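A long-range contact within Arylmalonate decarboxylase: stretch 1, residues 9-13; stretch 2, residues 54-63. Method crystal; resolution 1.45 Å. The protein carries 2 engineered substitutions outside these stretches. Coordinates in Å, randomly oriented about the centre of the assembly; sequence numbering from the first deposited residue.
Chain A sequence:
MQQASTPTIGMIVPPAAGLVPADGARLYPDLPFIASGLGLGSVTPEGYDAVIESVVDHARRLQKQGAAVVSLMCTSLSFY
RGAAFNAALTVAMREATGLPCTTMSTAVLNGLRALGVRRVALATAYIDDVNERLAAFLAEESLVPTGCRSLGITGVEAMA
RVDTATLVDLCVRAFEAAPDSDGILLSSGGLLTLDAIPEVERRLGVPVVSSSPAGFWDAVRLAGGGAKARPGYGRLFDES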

# COMPACT_ATOMS: atom_id res chain seq x y z
N ILE A 9 -12.22 6.55 8.97
CA ILE A 9 -10.86 6.53 8.44
C ILE A 9 -10.88 7.14 7.05
O ILE A 9 -11.63 6.70 6.18
CB ILE A 9 -10.29 5.10 8.42
CG1 ILE A 9 -10.07 4.64 9.87
CG2 ILE A 9 -8.98 5.05 7.61
CD1 ILE A 9 -9.79 3.17 10.02
N GLY A 10 -10.07 8.18 6.84
CA GLY A 10 -10.02 8.88 5.57
C GLY A 10 -8.89 8.41 4.69
O GLY A 10 -7.77 8.16 5.18
N MET A 11 -9.16 8.30 3.39
CA MET A 11 -8.18 7.79 2.42
C MET A 11 -8.07 8.68 1.20
O MET A 11 -9.08 9.00 0.58
CB MET A 11 -8.55 6.36 2.02
CG MET A 11 -8.37 5.41 3.18
SD MET A 11 -8.72 3.70 2.79
CE MET A 11 -7.86 2.91 4.15
N ILE A 12 -6.85 9.08 0.87
CA ILE A 12 -6.57 9.81 -0.36
C ILE A 12 -6.17 8.77 -1.41
O ILE A 12 -5.21 8.02 -1.19
CB ILE A 12 -5.44 10.84 -0.16
CG1 ILE A 12 -5.79 11.82 0.97
CG2 ILE A 12 -5.20 11.61 -1.47
CD1 ILE A 12 -4.61 12.67 1.41
N VAL A 13 -6.93 8.69 -2.50
CA VAL A 13 -6.76 7.60 -3.48
C VAL A 13 -6.41 8.15 -4.87
O VAL A 13 -6.80 9.26 -5.20
CB VAL A 13 -8.02 6.70 -3.55
CG1 VAL A 13 -8.31 6.06 -2.18
CG2 VAL A 13 -9.25 7.47 -4.04
N SER A 54 -1.40 18.25 -4.52
CA SER A 54 -2.77 18.33 -4.03
C SER A 54 -3.05 17.46 -2.82
O SER A 54 -4.12 17.55 -2.23
CB SER A 54 -3.77 18.00 -5.14
OG SER A 54 -3.71 16.62 -5.50
N VAL A 55 -2.09 16.61 -2.45
CA VAL A 55 -2.29 15.68 -1.35
C VAL A 55 -2.72 16.39 -0.06
O VAL A 55 -3.68 15.98 0.59
CB VAL A 55 -1.05 14.79 -1.13
CG1 VAL A 55 -1.15 14.03 0.20
CG2 VAL A 55 -0.93 13.81 -2.30
N VAL A 56 -2.03 17.47 0.29
CA VAL A 56 -2.34 18.20 1.52
C VAL A 56 -3.79 18.73 1.53
O VAL A 56 -4.48 18.66 2.54
CB VAL A 56 -1.32 19.33 1.77
CG1 VAL A 56 -1.81 20.30 2.83
CG2 VAL A 56 0.01 18.72 2.19
N ASP A 57 -4.25 19.23 0.38
CA ASP A 57 -5.61 19.74 0.28
C ASP A 57 -6.64 18.64 0.45
O ASP A 57 -7.69 18.85 1.06
CB ASP A 57 -5.83 20.49 -1.04
CG ASP A 57 -4.99 21.76 -1.13
OD1 ASP A 57 -4.85 22.48 -0.12
OD2 ASP A 57 -4.45 22.02 -2.22
N HIS A 58 -6.34 17.45 -0.08
CA HIS A 58 -7.24 16.31 0.09
C HIS A 58 -7.26 15.85 1.55
O HIS A 58 -8.31 15.48 2.07
CB HIS A 58 -6.85 15.15 -0.84
CG HIS A 58 -7.28 15.37 -2.26
ND1 HIS A 58 -8.54 15.04 -2.71
CD2 HIS A 58 -6.63 15.91 -3.32
CE1 HIS A 58 -8.64 15.36 -3.99
NE2 HIS A 58 -7.49 15.88 -4.38
N ALA A 59 -6.10 15.89 2.21
CA ALA A 59 -6.04 15.60 3.65
C ALA A 59 -6.96 16.54 4.45
O ALA A 59 -7.70 16.10 5.33
CB ALA A 59 -4.60 15.67 4.15
N ARG A 60 -6.90 17.84 4.14
CA ARG A 60 -7.73 18.84 4.79
C ARG A 60 -9.22 18.59 4.53
O ARG A 60 -10.03 18.73 5.46
CB ARG A 60 -7.36 20.24 4.30
CG ARG A 60 -6.01 20.77 4.78
CD ARG A 60 -5.82 22.20 4.26
NE ARG A 60 -4.54 22.79 4.62
CZ ARG A 60 -4.30 23.46 5.74
NH1 ARG A 60 -5.25 23.62 6.65
NH2 ARG A 60 -3.09 23.97 5.97
N ARG A 61 -9.58 18.20 3.31
CA ARG A 61 -10.98 17.87 3.02
C ARG A 61 -11.46 16.74 3.92
O ARG A 61 -12.52 16.82 4.53
CB ARG A 61 -11.21 17.49 1.55
CG ARG A 61 -12.69 17.15 1.30
CD ARG A 61 -12.94 16.40 0.03
NE ARG A 61 -14.32 15.90 0.00
CZ ARG A 61 -14.73 14.86 -0.73
NH1 ARG A 61 -13.87 14.20 -1.49
NH2 ARG A 61 -16.01 14.48 -0.68
N LEU A 62 -10.66 15.68 4.00
CA LEU A 62 -11.02 14.54 4.84
C LEU A 62 -11.14 14.92 6.32
O LEU A 62 -12.02 14.42 7.03
CB LEU A 62 -10.04 13.38 4.63
CG LEU A 62 -10.09 12.76 3.22
CD1 LEU A 62 -8.80 12.01 2.93
CD2 LEU A 62 -11.30 11.85 3.04
N GLN A 63 -10.25 15.79 6.78
CA GLN A 63 -10.34 16.32 8.14
C GLN A 63 -11.68 17.03 8.36
O GLN A 63 -12.35 16.79 9.37
CB GLN A 63 -9.17 17.27 8.44
CG GLN A 63 -9.14 17.78 9.89
CD GLN A 63 -9.96 19.05 10.10
OE1 GLN A 63 -10.09 19.88 9.20
NE2 GLN A 63 -10.51 19.20 11.30

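Strand 9-13 and the helix that runs through Val55 to Gln63 pack nearly antiparallel, their N-to-C directions 154° apart and their axes approaching to 8.6 Å. The backbones come closest at Gly10, whose CA lies 5.8 Å from Leu62 CA; one helical turn earlier, Ile12 CA is 6.5 Å from His58 CA. No hydrogen bond joins the two stretches. The helix satisfies its own backbone, as in Ala59 N to Val55 O (2.9 Å) and Leu62 N to His58 O (3.0 Å), and the contact rests on apolar packing that buries 264 Å² in total.

Ile12 contributes most of the strand's share. Its CA-to-CB bond points sideways, but with chi1 m and chi2 t the end of the side chain comes nearer the helix. Ile12 CD1 lies 3.5 Å from Val55 O and 3.6 Å from Ala59 N, the two atoms of one helical hydrogen bond, and it also meets Val55 CG1 at 3.9 Å and Ala59 CB at 4.1 Å. Ala59, which ends at CB, adds a small apolar surface beside Ile12 CD1. Ile12 CG1 packs against Leu62 CD1 at 3.6 Å and His58 CB at 3.9 Å. His58 starts toward the strand, yet its end leads away, and its ND1 is hydrogen-bonded elsewhere in the structure.

Leu62, chi1 m and chi2 t, points toward the strand and lays CD1 along its backbone, 4.0 Å from Gly10 C and 3.8 Å from Met11 N. Glycine suits the point of closest approach: an ideal CB on Gly10 would point toward the helix and sit only 3.2 Å from Leu62 CB, a tight fit. The CA-to-CB bond of Met11 points away from the helix, and its nearest contact with Leu62 is through its backbone N. On the helix, Asp57, Arg60 and Arg61 are exposed and take no part, leaving the contact to Val55, His58, Ala59 and Leu62.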